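Local coordinates for lipase aflb (Neosartorya fumigata, PDB 6IDY), which probably hydrolyses ester bonds of lipids, as a fungal lipase with an alpha/beta-hydrolase fold and a bound calcium ion, at residues T78-M84 with F317-V321; Q199-N203 with E421-Y425; I216-S220 with S248-V253; G301-Y307 with L333-V339; I349-A355 with V394-V398. The contacts are given in a common frame with arbitrary orientation. Residues are numbered along the deposited sequence.

Interaction 1 (T78-M84 with F317-V321)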
# COMPACT_ATOMS: atom_id res chain seq x y z
N THR A 78 -10.70 -18.02 0.60
CA THR A 78 -10.10 -16.71 0.81
C THR A 78 -11.06 -15.87 1.67
O THR A 78 -12.22 -15.68 1.28
CB THR A 78 -9.74 -16.07 -0.53
OG1 THR A 78 -8.82 -16.92 -1.21
CG2 THR A 78 -9.11 -14.69 -0.37
N PRO A 79 -10.64 -15.43 2.88
CA PRO A 79 -11.55 -14.63 3.73
C PRO A 79 -11.70 -13.20 3.21
O PRO A 79 -11.07 -12.83 2.21
CB PRO A 79 -10.83 -14.64 5.08
CG PRO A 79 -9.36 -14.64 4.69
CD PRO A 79 -9.30 -15.55 3.49
N ASP A 80 -12.53 -12.38 3.88
CA ASP A 80 -12.62 -10.97 3.54
C ASP A 80 -11.74 -10.22 4.56
O ASP A 80 -11.09 -10.87 5.38
CB ASP A 80 -14.08 -10.47 3.51
CG ASP A 80 -14.89 -10.57 4.79
OD1 ASP A 80 -14.33 -11.00 5.83
OD2 ASP A 80 -16.08 -10.21 4.76
N PHE A 81 -11.70 -8.87 4.51
CA PHE A 81 -10.89 -8.07 5.41
C PHE A 81 -11.17 -8.33 6.90
O PHE A 81 -10.22 -8.57 7.65
CB PHE A 81 -11.00 -6.56 5.09
CG PHE A 81 -10.39 -5.64 6.13
CD1 PHE A 81 -9.01 -5.60 6.33
CD2 PHE A 81 -11.19 -4.79 6.89
CE1 PHE A 81 -8.45 -4.73 7.27
CE2 PHE A 81 -10.62 -3.92 7.83
CZ PHE A 81 -9.26 -3.90 8.02
N LEU A 82 -12.46 -8.29 7.30
CA LEU A 82 -12.87 -8.49 8.69
C LEU A 82 -12.52 -9.89 9.22
O LEU A 82 -12.01 -10.00 10.34
CB LEU A 82 -14.36 -8.14 8.91
CG LEU A 82 -14.80 -6.68 8.65
CD1 LEU A 82 -16.31 -6.54 8.77
CD2 LEU A 82 -14.11 -5.70 9.60
N LYS A 83 -12.76 -10.95 8.40
CA LYS A 83 -12.43 -12.32 8.81
C LYS A 83 -10.93 -12.49 8.94
O LYS A 83 -10.48 -13.03 9.95
CB LYS A 83 -13.02 -13.37 7.85
CG LYS A 83 -12.81 -14.81 8.35
CD LYS A 83 -13.41 -15.85 7.44
CE LYS A 83 -13.07 -17.25 7.92
NZ LYS A 83 -13.62 -18.30 7.02
N MET A 84 -10.15 -12.00 7.96
CA MET A 84 -8.69 -12.07 7.98
C MET A 84 -8.15 -11.41 9.26
O MET A 84 -7.38 -12.04 9.98
CB MET A 84 -8.09 -11.41 6.72
CG MET A 84 -6.60 -11.63 6.57
SD MET A 84 -6.16 -13.33 6.18
CE MET A 84 -4.48 -13.38 6.73
N PHE A 317 -4.78 -14.90 -3.95
CA PHE A 317 -5.17 -15.00 -2.54
C PHE A 317 -5.34 -13.65 -1.85
O PHE A 317 -5.40 -13.57 -0.62
CB PHE A 317 -4.20 -15.93 -1.79
CG PHE A 317 -4.21 -17.32 -2.39
CD1 PHE A 317 -5.29 -18.17 -2.17
CD2 PHE A 317 -3.19 -17.74 -3.22
CE1 PHE A 317 -5.33 -19.43 -2.77
CE2 PHE A 317 -3.22 -19.01 -3.80
CZ PHE A 317 -4.29 -19.85 -3.58
N ASP A 318 -5.52 -12.58 -2.65
CA ASP A 318 -5.79 -11.23 -2.15
C ASP A 318 -7.20 -11.25 -1.52
O ASP A 318 -8.18 -11.52 -2.21
CB ASP A 318 -5.74 -10.22 -3.32
CG ASP A 318 -5.69 -8.78 -2.89
OD1 ASP A 318 -6.52 -8.37 -2.04
OD2 ASP A 318 -4.83 -8.04 -3.41
N GLU A 319 -7.29 -11.01 -0.20
CA GLU A 319 -8.54 -11.04 0.57
C GLU A 319 -9.30 -9.70 0.56
O GLU A 319 -10.39 -9.60 1.12
CB GLU A 319 -8.26 -11.53 2.01
CG GLU A 319 -7.74 -10.46 2.98
CD GLU A 319 -6.29 -10.01 2.88
OE1 GLU A 319 -5.59 -10.36 1.90
OE2 GLU A 319 -5.86 -9.30 3.81
N ILE A 320 -8.71 -8.67 -0.06
CA ILE A 320 -9.26 -7.31 -0.11
C ILE A 320 -9.80 -6.97 -1.49
O ILE A 320 -10.89 -6.41 -1.61
CB ILE A 320 -8.16 -6.27 0.30
CG1 ILE A 320 -7.47 -6.60 1.67
CG2 ILE A 320 -8.69 -4.83 0.26
CD1 ILE A 320 -8.29 -6.59 2.88
N VAL A 321 -8.99 -7.25 -2.52
CA VAL A 321 -9.28 -6.91 -3.91
C VAL A 321 -9.57 -8.15 -4.71
O VAL A 321 -8.81 -9.11 -4.67
CB VAL A 321 -8.12 -6.08 -4.53
CG1 VAL A 321 -8.43 -5.66 -5.97
CG2 VAL A 321 -7.76 -4.87 -3.67
O HOH W 1 -12.67 -7.52 1.98
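Phe317 opens the second segment at the outer end of the contact. Its ring meets the first segment by its edge, with CD1 3.9 Å from Thr78 OG1. Asp318 points its side chain away. OD1 accepts from Ile320 N (3.0 Å), an Asx turn, and from Val321 N (2.8 Å). OD2 is bonded to His361 ND1, consistent with the acid-histidine pair of an alpha/beta-hydrolase catalytic triad. Only the backbone of Asp318 faces the partner: its O lies 3.8 Å from Thr78 CG2. Glu319 is the centre of the contact. Its CB sits 3.1 Å from Pro79 O, and its CA 3.8 Å from Thr78 CG2. The carboxylate runs past the start of helix 81-90, with OE2 3.7 Å from Met84 CG, and OE1 accepts from His361 N. Glu319 O receives a CA-H...O contact from Asp80 CA at 3.6 Å. A water accepts from Phe81 N (3.0 Å) and donates to Glu319 O (3.2 Å). Ile320 then swings its end inward, CD1 3.5 Å from Phe81 CB. Across the contact Asp80 N-caps the helix: its OD1 accepts from Lys83 N at 3.0 Å. No direct hydrogen bond joins the segments. The probable triad acid therefore lies on a loop that meets the helix start through van der Waals contact, a CA-H...O contact and one water.

Interaction 2 (Q199-N203 with E421-Y425); sequences QASLN and EVLAY
Gln199, Ala200 and Ser201 all have positive phi (69°, 46° and 59°), so the loop begins with a left-handed turn. Leu202 N closes it on Gln199 O at 3.0 Å. The partner is the last turn of helix 414-424, which Tyr425 leaves with phi/psi of -63/123°. CA atoms pair Ala200 with Glu421 (7.2 Å) and Leu202 with Val422 (7.4 Å). Gln199 is marginal: its CB lies 4.3 Å from Tyr425 CE2. Ala200 points its CB toward the helix, 3.7 Å from Glu421 OE1. The other carboxylate oxygen, OE2, is hydrogen-bonded to Tyr105 OH. Leu202, in the mt rotamer, makes most of the apolar contact. Its CD1 is 3.4 Å from Glu421 O and 3.9 Å from Glu421 CB. Its CD2 is 3.9 Å from Val422 CG2, and its CB is 3.6 Å from Tyr425 CD2. Tyr425 is t at chi1, and its ring edge faces Gln199 CB and the side-chain end of Asn203. A strand-to-helix loop of the alpha/beta-hydrolase sheet thus packs on the C-terminal end of a helix. The loop carries the chain from strand 190-195 to helix 205-223. Helix 283-287 covers the same apolar patch: Leu285 touches both Leu202 and Val422, and Pro283 touches Tyr425.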
# COMPACT_ATOMS: atom_id res chain seq x y z
N GLN A 199 -4.72 11.12 7.60
CA GLN A 199 -5.94 10.34 7.81
C GLN A 199 -5.75 8.91 7.26
O GLN A 199 -6.73 8.22 6.94
CB GLN A 199 -7.20 11.05 7.23
CG GLN A 199 -7.66 12.30 7.99
CD GLN A 199 -6.69 13.46 7.98
OE1 GLN A 199 -6.02 13.75 8.97
NE2 GLN A 199 -6.59 14.16 6.86
N ALA A 200 -4.47 8.48 7.16
CA ALA A 200 -4.03 7.16 6.70
C ALA A 200 -4.74 6.70 5.42
O ALA A 200 -5.32 5.62 5.38
CB ALA A 200 -4.19 6.13 7.82
N SER A 201 -4.74 7.57 4.38
CA SER A 201 -5.34 7.30 3.06
C SER A 201 -6.85 6.97 3.09
O SER A 201 -7.36 6.37 2.14
CB SER A 201 -4.57 6.18 2.34
OG SER A 201 -3.17 6.43 2.32
N LEU A 202 -7.56 7.37 4.15
CA LEU A 202 -9.01 7.11 4.27
C LEU A 202 -9.86 8.25 3.71
O LEU A 202 -11.02 8.03 3.39
CB LEU A 202 -9.44 6.73 5.69
CG LEU A 202 -8.97 5.35 6.17
CD1 LEU A 202 -9.20 5.20 7.64
CD2 LEU A 202 -9.68 4.21 5.40
N ASN A 203 -9.27 9.44 3.53
CA ASN A 203 -9.96 10.56 2.89
C ASN A 203 -9.98 10.32 1.38
O ASN A 203 -9.40 9.35 0.89
CB ASN A 203 -9.23 11.90 3.15
CG ASN A 203 -9.30 12.47 4.54
OD1 ASN A 203 -10.03 12.01 5.42
ND2 ASN A 203 -8.52 13.51 4.76
N GLU A 421 -7.93 2.35 12.27
CA GLU A 421 -8.07 3.57 11.48
C GLU A 421 -9.46 3.68 10.82
O GLU A 421 -10.07 4.76 10.87
CB GLU A 421 -6.96 3.69 10.43
CG GLU A 421 -5.60 4.09 10.99
CD GLU A 421 -5.48 5.51 11.53
OE1 GLU A 421 -6.14 6.41 10.98
OE2 GLU A 421 -4.74 5.71 12.51
N VAL A 422 -9.96 2.58 10.23
CA VAL A 422 -11.29 2.56 9.58
C VAL A 422 -12.39 2.86 10.61
O VAL A 422 -13.23 3.75 10.38
CB VAL A 422 -11.55 1.24 8.79
CG1 VAL A 422 -13.01 1.12 8.37
CG2 VAL A 422 -10.66 1.16 7.55
N LEU A 423 -12.34 2.17 11.76
CA LEU A 423 -13.35 2.33 12.81
C LEU A 423 -13.33 3.70 13.47
O LEU A 423 -14.40 4.24 13.74
CB LEU A 423 -13.25 1.19 13.85
CG LEU A 423 -13.44 -0.25 13.32
CD1 LEU A 423 -13.50 -1.25 14.46
CD2 LEU A 423 -14.69 -0.39 12.46
N ALA A 424 -12.14 4.30 13.65
CA ALA A 424 -12.01 5.63 14.26
C ALA A 424 -12.32 6.77 13.28
O ALA A 424 -12.50 7.91 13.73
CB ALA A 424 -10.62 5.81 14.84
N TYR A 425 -12.35 6.50 11.96
CA TYR A 425 -12.60 7.53 10.96
C TYR A 425 -13.99 8.13 11.12
O TYR A 425 -14.98 7.41 11.10
CB TYR A 425 -12.40 7.02 9.53
CG TYR A 425 -12.45 8.12 8.49
CD1 TYR A 425 -13.67 8.55 7.96
CD2 TYR A 425 -11.28 8.72 8.03
CE1 TYR A 425 -13.72 9.56 7.00
CE2 TYR A 425 -11.33 9.72 7.05
CZ TYR A 425 -12.55 10.14 6.55
OH TYR A 425 -12.60 11.13 5.59

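Interaction 3 (I216-S220 with S248-V253); sequences INYIS and STRKVV. With SO4 (sulfate ion), chain E.
Ile216, in the mt rotamer, lays its CG2 methyl over three residues of 248-253. It is 3.8 Å from Thr249 CB, 3.6 Å from Val252 CG2 and 3.5 Å from Val253 CG2. Segment 216-220 is regular helix, with Ser220 N bonded to Ile216 O at 3.0 Å. Residues 248-251 turn like a helix but lack its regular hydrogen bonding; Val252 (-110/4°) breaks away and Val253 (-108/112°) enters a strand. CA atoms pair Asn217 with Thr249 (6.1 Å) and Ser220 with Val252 (6.7 Å). Asn217 is m at chi1, and its end swings across: ND2 donates to Ser248 OG at 3.2 Å and lies 3.7 Å from Thr249 CG2. Ser248 OG is also bonded to Asp133, and Asn217 OD1 to Lys129.

This joins two connections of the alpha/beta-hydrolase sheet. Helix 205-223 is the crossover between parallel strands 190-195 and 227-232. The other segment leads from helix 235-245 into strand 253-259. Ile216 also touches Ile164 and Val229 on the sheet.

Ser220 is t, its OG 3.4 Å from Val252 CB; that hydroxyl is bonded to Ser225 O. Arg250 points away from the helix. Its NH1 donates to sulfate O1 at 2.8 Å and weakly to O4 at 3.2 Å, while NH2 donates to O4 at 3.1 Å. The ion probably comes from the crystallisation liquor.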
# COMPACT_ATOMS: atom_id res chain seq x y z
N ILE A 216 6.63 13.33 -5.56
CA ILE A 216 7.39 13.05 -6.77
C ILE A 216 8.23 14.26 -7.18
O ILE A 216 9.46 14.15 -7.26
CB ILE A 216 6.50 12.52 -7.93
CG1 ILE A 216 5.98 11.09 -7.62
CG2 ILE A 216 7.30 12.52 -9.23
CD1 ILE A 216 4.79 10.62 -8.55
N ASN A 217 7.58 15.41 -7.41
CA ASN A 217 8.25 16.64 -7.83
C ASN A 217 9.20 17.20 -6.79
O ASN A 217 10.25 17.73 -7.15
CB ASN A 217 7.23 17.68 -8.30
CG ASN A 217 6.62 17.34 -9.64
OD1 ASN A 217 7.20 16.59 -10.44
ND2 ASN A 217 5.46 17.89 -9.92
N TYR A 218 8.88 17.02 -5.50
CA TYR A 218 9.74 17.49 -4.41
C TYR A 218 11.00 16.64 -4.28
O TYR A 218 12.10 17.20 -4.15
CB TYR A 218 8.97 17.59 -3.08
CG TYR A 218 9.85 17.97 -1.91
CD1 TYR A 218 10.14 19.30 -1.62
CD2 TYR A 218 10.44 16.99 -1.11
CE1 TYR A 218 10.98 19.65 -0.56
CE2 TYR A 218 11.28 17.32 -0.06
CZ TYR A 218 11.55 18.65 0.22
OH TYR A 218 12.37 18.96 1.26
N ILE A 219 10.85 15.31 -4.25
CA ILE A 219 11.99 14.40 -4.10
C ILE A 219 12.90 14.50 -5.33
O ILE A 219 14.12 14.54 -5.18
CB ILE A 219 11.56 12.96 -3.71
CG1 ILE A 219 10.88 12.93 -2.31
CG2 ILE A 219 12.72 11.95 -3.80
CD1 ILE A 219 11.76 13.28 -1.04
N SER A 220 12.30 14.64 -6.53
CA SER A 220 13.09 14.81 -7.75
C SER A 220 13.91 16.11 -7.71
O SER A 220 15.08 16.09 -8.10
CB SER A 220 12.19 14.77 -8.99
OG SER A 220 12.96 14.88 -10.18
N SER A 248 3.66 16.65 -15.23
CA SER A 248 5.07 16.96 -14.97
C SER A 248 5.75 15.83 -14.19
O SER A 248 6.95 15.59 -14.38
CB SER A 248 5.19 18.27 -14.20
OG SER A 248 4.54 18.18 -12.94
N THR A 249 4.99 15.09 -13.37
CA THR A 249 5.50 13.95 -12.58
C THR A 249 5.96 12.80 -13.47
O THR A 249 6.92 12.11 -13.11
CB THR A 249 4.48 13.47 -11.55
OG1 THR A 249 3.35 12.90 -12.22
CG2 THR A 249 4.05 14.57 -10.57
N ARG A 250 5.28 12.59 -14.62
CA ARG A 250 5.59 11.51 -15.57
C ARG A 250 7.04 11.56 -16.08
O ARG A 250 7.64 10.51 -16.30
CB ARG A 250 4.64 11.51 -16.78
CG ARG A 250 3.14 11.55 -16.45
CD ARG A 250 2.36 11.62 -17.75
NE ARG A 250 0.96 12.03 -17.55
CZ ARG A 250 0.10 12.24 -18.54
NH1 ARG A 250 0.48 12.08 -19.80
NH2 ARG A 250 -1.15 12.60 -18.27
N LYS A 251 7.58 12.78 -16.29
CA LYS A 251 8.94 13.00 -16.82
C LYS A 251 10.03 12.63 -15.82
O LYS A 251 11.17 12.40 -16.23
CB LYS A 251 9.14 14.46 -17.26
CG LYS A 251 8.25 14.89 -18.43
CD LYS A 251 8.47 16.34 -18.81
CE LYS A 251 7.66 16.71 -20.03
NZ LYS A 251 7.95 18.10 -20.49
N VAL A 252 9.72 12.61 -14.52
CA VAL A 252 10.74 12.35 -13.50
C VAL A 252 10.57 10.97 -12.81
O VAL A 252 11.33 10.67 -11.89
CB VAL A 252 10.87 13.52 -12.48
CG1 VAL A 252 11.27 14.82 -13.18
CG2 VAL A 252 9.59 13.71 -11.67
N VAL A 253 9.60 10.15 -13.25
CA VAL A 253 9.41 8.81 -12.66
C VAL A 253 9.87 7.76 -13.66
O VAL A 253 9.24 7.61 -14.71
CB VAL A 253 7.98 8.55 -12.10
CG1 VAL A 253 7.82 7.11 -11.61
CG2 VAL A 253 7.64 9.53 -10.98
S SO4 E . -2.08 11.63 -22.24
O1 SO4 E . -0.69 12.08 -22.31
O2 SO4 E . -2.90 12.49 -23.10
O3 SO4 E . -2.16 10.25 -22.69
O4 SO4 E . -2.55 11.73 -20.86

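Interaction 4 (G301-Y307 with L333-V339); sequences GGGDSAY and LSDSRAV. With SO4 (sulfate ion), chain E.
This is a loop-to-loop contact built round a single parallel-type bridge and one arginine side chain. It lies beside the last two strands of the sheet. Segment 301-307 precedes strand 310-314. Segment 333-339 precedes strand 341-345. The bridge pairs Ser305 with Ser334, CA atoms 4.3 Å apart. Ser334 N donates to Asp304 O and Ala306 N to Ser334 O, both at 3.0 Å. Type I turns run from Gly302 to Ser305 and from Asp335 to Ala338. Ser305 OG accepts from Ser336 N at 3.1 Å. Ala306 CB packs 3.8 Å from Val339 CG2 and 4.3 Å from Leu333 CD1. Arg337 (chi1 m, chi2 and chi3 t, chi4 84°) reaches across. NH1 donates to Gly302 O (2.8 Å) and Ala306 O (3.1 Å). The guanidinium stacks flat on the Tyr307 ring, centres 3.8 Å apart and planes at 21°. A CB on Gly302 would clash with Arg337 NH2. A water donates to Ala306 O and Asp335 OD1, both at 2.7 Å, and accepts from Arg337 N at 3.0 Å. Sulfate O3 accepts from Arg337 NE (2.9 Å) and NH2 (3.0 Å). One positive group thus serves backbone carbonyls, an aromatic face and a sulfate probably from the crystallisation solution.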
# COMPACT_ATOMS: atom_id res chain seq x y z
N GLY A 301 -9.68 8.33 -20.73
CA GLY A 301 -8.57 8.96 -21.44
C GLY A 301 -7.22 8.28 -21.28
O GLY A 301 -6.20 8.96 -21.15
N GLY A 302 -7.22 6.95 -21.27
CA GLY A 302 -6.00 6.16 -21.14
C GLY A 302 -5.46 5.96 -19.74
O GLY A 302 -4.35 5.43 -19.59
N GLY A 303 -6.25 6.32 -18.72
CA GLY A 303 -5.87 6.12 -17.32
C GLY A 303 -5.76 4.65 -16.94
O GLY A 303 -5.21 4.31 -15.89
N ASP A 304 -6.28 3.78 -17.80
CA ASP A 304 -6.22 2.32 -17.67
C ASP A 304 -4.92 1.77 -18.32
O ASP A 304 -4.69 0.56 -18.30
CB ASP A 304 -7.49 1.66 -18.24
CG ASP A 304 -7.80 1.97 -19.70
OD1 ASP A 304 -7.23 2.95 -20.24
OD2 ASP A 304 -8.62 1.24 -20.29
N SER A 305 -4.09 2.67 -18.88
CA SER A 305 -2.77 2.36 -19.44
C SER A 305 -1.72 3.03 -18.57
O SER A 305 -2.02 4.04 -17.92
CB SER A 305 -2.64 2.85 -20.89
OG SER A 305 -3.08 1.89 -21.82
N ALA A 306 -0.50 2.49 -18.55
CA ALA A 306 0.58 3.09 -17.76
C ALA A 306 1.03 4.45 -18.31
O ALA A 306 0.85 4.73 -19.50
CB ALA A 306 1.76 2.14 -17.68
N TYR A 307 1.61 5.29 -17.43
CA TYR A 307 2.13 6.62 -17.79
C TYR A 307 3.64 6.60 -17.83
O TYR A 307 4.25 7.47 -18.46
CB TYR A 307 1.66 7.67 -16.75
CG TYR A 307 0.20 8.01 -16.93
CD1 TYR A 307 -0.20 8.88 -17.94
CD2 TYR A 307 -0.78 7.38 -16.18
CE1 TYR A 307 -1.55 9.16 -18.15
CE2 TYR A 307 -2.13 7.64 -16.39
CZ TYR A 307 -2.51 8.52 -17.39
OH TYR A 307 -3.84 8.77 -17.63
N LEU A 333 -2.60 -3.21 -16.00
CA LEU A 333 -2.55 -1.97 -16.75
C LEU A 333 -2.21 -2.34 -18.18
O LEU A 333 -1.41 -3.24 -18.43
CB LEU A 333 -1.51 -0.96 -16.22
CG LEU A 333 -1.86 -0.22 -14.93
CD1 LEU A 333 -0.74 0.73 -14.54
CD2 LEU A 333 -3.19 0.55 -15.03
N SER A 334 -2.84 -1.64 -19.12
CA SER A 334 -2.53 -1.81 -20.54
C SER A 334 -1.31 -0.93 -20.81
O SER A 334 -0.87 -0.20 -19.91
CB SER A 334 -3.71 -1.38 -21.40
OG SER A 334 -4.69 -2.40 -21.42
N ASP A 335 -0.78 -0.97 -22.03
CA ASP A 335 0.37 -0.16 -22.37
C ASP A 335 0.21 0.56 -23.72
O ASP A 335 1.11 0.52 -24.55
CB ASP A 335 1.67 -0.99 -22.34
CG ASP A 335 2.93 -0.13 -22.38
OD1 ASP A 335 2.87 1.03 -21.91
OD2 ASP A 335 3.95 -0.61 -22.89
N SER A 336 -0.92 1.27 -23.90
CA SER A 336 -1.21 2.02 -25.13
C SER A 336 -0.23 3.17 -25.40
O SER A 336 -0.06 3.56 -26.56
CB SER A 336 -2.65 2.50 -25.14
OG SER A 336 -3.54 1.40 -25.05
N ARG A 337 0.44 3.69 -24.35
CA ARG A 337 1.44 4.76 -24.50
C ARG A 337 2.80 4.21 -24.92
O ARG A 337 3.65 4.98 -25.38
CB ARG A 337 1.59 5.59 -23.22
CG ARG A 337 0.30 6.29 -22.85
CD ARG A 337 0.43 7.28 -21.70
NE ARG A 337 -0.87 7.94 -21.54
CZ ARG A 337 -1.89 7.44 -20.85
NH1 ARG A 337 -1.73 6.34 -20.13
NH2 ARG A 337 -3.04 8.08 -20.81
N ALA A 338 3.00 2.89 -24.78
CA ALA A 338 4.24 2.16 -25.10
C ALA A 338 5.38 2.63 -24.18
O ALA A 338 6.45 3.01 -24.65
CB ALA A 338 4.61 2.31 -26.58
N VAL A 339 5.13 2.61 -22.86
CA VAL A 339 6.14 3.00 -21.86
C VAL A 339 6.79 1.76 -21.21
O VAL A 339 7.80 1.88 -20.53
CB VAL A 339 5.60 4.01 -20.81
CG1 VAL A 339 5.34 5.38 -21.43
CG2 VAL A 339 4.35 3.48 -20.11
S SO4 E . -2.08 11.63 -22.24
O1 SO4 E . -0.69 12.08 -22.31
O2 SO4 E . -2.90 12.49 -23.10
O3 SO4 E . -2.16 10.25 -22.69
O4 SO4 E . -2.55 11.73 -20.86
O HOH W 2 0.89 2.87 -21.46

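Interaction 5 (I349-A355 with V394-V398)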
# COMPACT_ATOMS: atom_id res chain seq x y z
N ILE A 349 3.37 -16.87 -12.79
CA ILE A 349 4.83 -16.89 -12.88
C ILE A 349 5.45 -17.98 -11.99
O ILE A 349 6.34 -18.70 -12.45
CB ILE A 349 5.43 -15.48 -12.62
CG1 ILE A 349 4.89 -14.45 -13.63
CG2 ILE A 349 6.97 -15.50 -12.63
CD1 ILE A 349 4.99 -13.04 -13.19
N CYS A 350 4.95 -18.12 -10.74
CA CYS A 350 5.44 -19.13 -9.80
C CYS A 350 4.39 -20.20 -9.49
O CYS A 350 4.29 -20.67 -8.36
CB CYS A 350 5.97 -18.47 -8.52
SG CYS A 350 7.43 -17.44 -8.76
N GLY A 351 3.61 -20.59 -10.51
CA GLY A 351 2.57 -21.61 -10.40
C GLY A 351 3.08 -22.93 -9.87
O GLY A 351 4.07 -23.46 -10.37
N GLY A 352 2.43 -23.41 -8.80
CA GLY A 352 2.77 -24.66 -8.12
C GLY A 352 4.12 -24.66 -7.42
O GLY A 352 4.69 -25.72 -7.20
N LYS A 353 4.63 -23.46 -7.09
CA LYS A 353 5.92 -23.26 -6.42
C LYS A 353 5.71 -22.45 -5.12
O LYS A 353 4.70 -21.75 -5.03
CB LYS A 353 6.92 -22.54 -7.36
CG LYS A 353 7.25 -23.29 -8.66
CD LYS A 353 8.32 -24.36 -8.49
CE LYS A 353 8.75 -24.97 -9.80
NZ LYS A 353 7.71 -25.85 -10.39
N PRO A 354 6.65 -22.50 -4.13
CA PRO A 354 6.44 -21.76 -2.87
C PRO A 354 6.07 -20.27 -3.00
O PRO A 354 5.16 -19.83 -2.30
CB PRO A 354 7.76 -21.96 -2.13
CG PRO A 354 8.22 -23.29 -2.58
CD PRO A 354 7.88 -23.32 -4.05
N ALA A 355 6.73 -19.52 -3.90
CA ALA A 355 6.46 -18.09 -4.11
C ALA A 355 5.09 -17.82 -4.76
O ALA A 355 4.62 -16.68 -4.74
CB ALA A 355 7.57 -17.46 -4.93
N VAL A 394 14.11 -18.01 -7.40
CA VAL A 394 13.13 -17.03 -6.93
C VAL A 394 11.80 -17.69 -6.48
O VAL A 394 11.36 -17.43 -5.36
CB VAL A 394 12.93 -15.89 -7.97
CG1 VAL A 394 11.77 -14.98 -7.59
CG2 VAL A 394 14.21 -15.07 -8.15
N CYS A 395 11.21 -18.55 -7.33
CA CYS A 395 9.94 -19.23 -7.02
C CYS A 395 10.07 -20.26 -5.89
O CYS A 395 9.08 -20.55 -5.22
CB CYS A 395 9.29 -19.84 -8.26
SG CYS A 395 8.88 -18.63 -9.55
N GLY A 396 11.29 -20.77 -5.66
CA GLY A 396 11.60 -21.73 -4.61
C GLY A 396 11.61 -21.13 -3.21
O GLY A 396 11.54 -21.85 -2.22
N ARG A 397 11.71 -19.79 -3.13
CA ARG A 397 11.73 -19.05 -1.87
C ARG A 397 10.30 -18.76 -1.37
O ARG A 397 9.35 -18.79 -2.16
CB ARG A 397 12.46 -17.71 -2.05
CG ARG A 397 13.97 -17.78 -2.32
CD ARG A 397 14.43 -16.40 -2.76
NE ARG A 397 15.88 -16.31 -2.96
CZ ARG A 397 16.47 -15.42 -3.75
NH1 ARG A 397 15.75 -14.55 -4.44
NH2 ARG A 397 17.80 -15.40 -3.86
N VAL A 398 10.17 -18.46 -0.08
CA VAL A 398 8.91 -18.07 0.57
C VAL A 398 8.98 -16.60 0.99
O VAL A 398 7.96 -15.93 1.14
CB VAL A 398 8.47 -19.00 1.74
CG1 VAL A 398 8.03 -20.36 1.22
CG2 VAL A 398 9.57 -19.14 2.79
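The Cys350-Cys395 disulfide forms the apolar centre, with SG atoms 2.0 Å apart and chi3 at -66°. Both cysteines are m at chi1. Ala355 CB packs 4.4 Å from Cys395 CB, and Lys353 CB 3.7 Å from the same CB. Leu369 of helix 368-379 also touches Cys350. Beside the disulfide, Ala355 N donates to Cys395 O at 2.9 Å, and Ala355 O is bonded to Asn367 ND2. The bridge ties the residue just after helix 346-349 to the end of helix 391-396. From Cys350 the first segment folds back in a type II beta turn that ends at Lys353, with Gly352 at its positive-phi corner and Lys353 N bonded to Cys350 O at 3.1 Å. The turn brings the exposed Pro354 over the helix end: CD is 3.2 Å from Cys395 O, CG 3.6 Å from Gly396 O, and CB 3.7 Å from Val398 CG1. At this edge Val398 O is bonded to Tyr359 OH.

The contacts lie around the alpha/beta-hydrolase sheet, most of them in its connecting loops and helices. Along the chain, interactions 1 and 2 cross, as do 1 and 4. Interactions 3, 4 and 5 follow one another, and all fall between the two segments of interaction 2. Interactions 3 and 4, centres 18 Å apart, touch: Arg250 NE is 3.4 Å from Tyr307 CD1, and Arg250 and Arg337 share the sulfate. Interactions 1 and 2 both meet helix 414-424 and have centres 19 Å apart. Interaction 5 lies about 34 Å, centre to centre, from 2 and 3. It shares helix 63-73 as a neighbour with interaction 1. The contacts thus join loops and helices far apart in sequence, around the sheet whose connecting loops probably carry the catalytic residues.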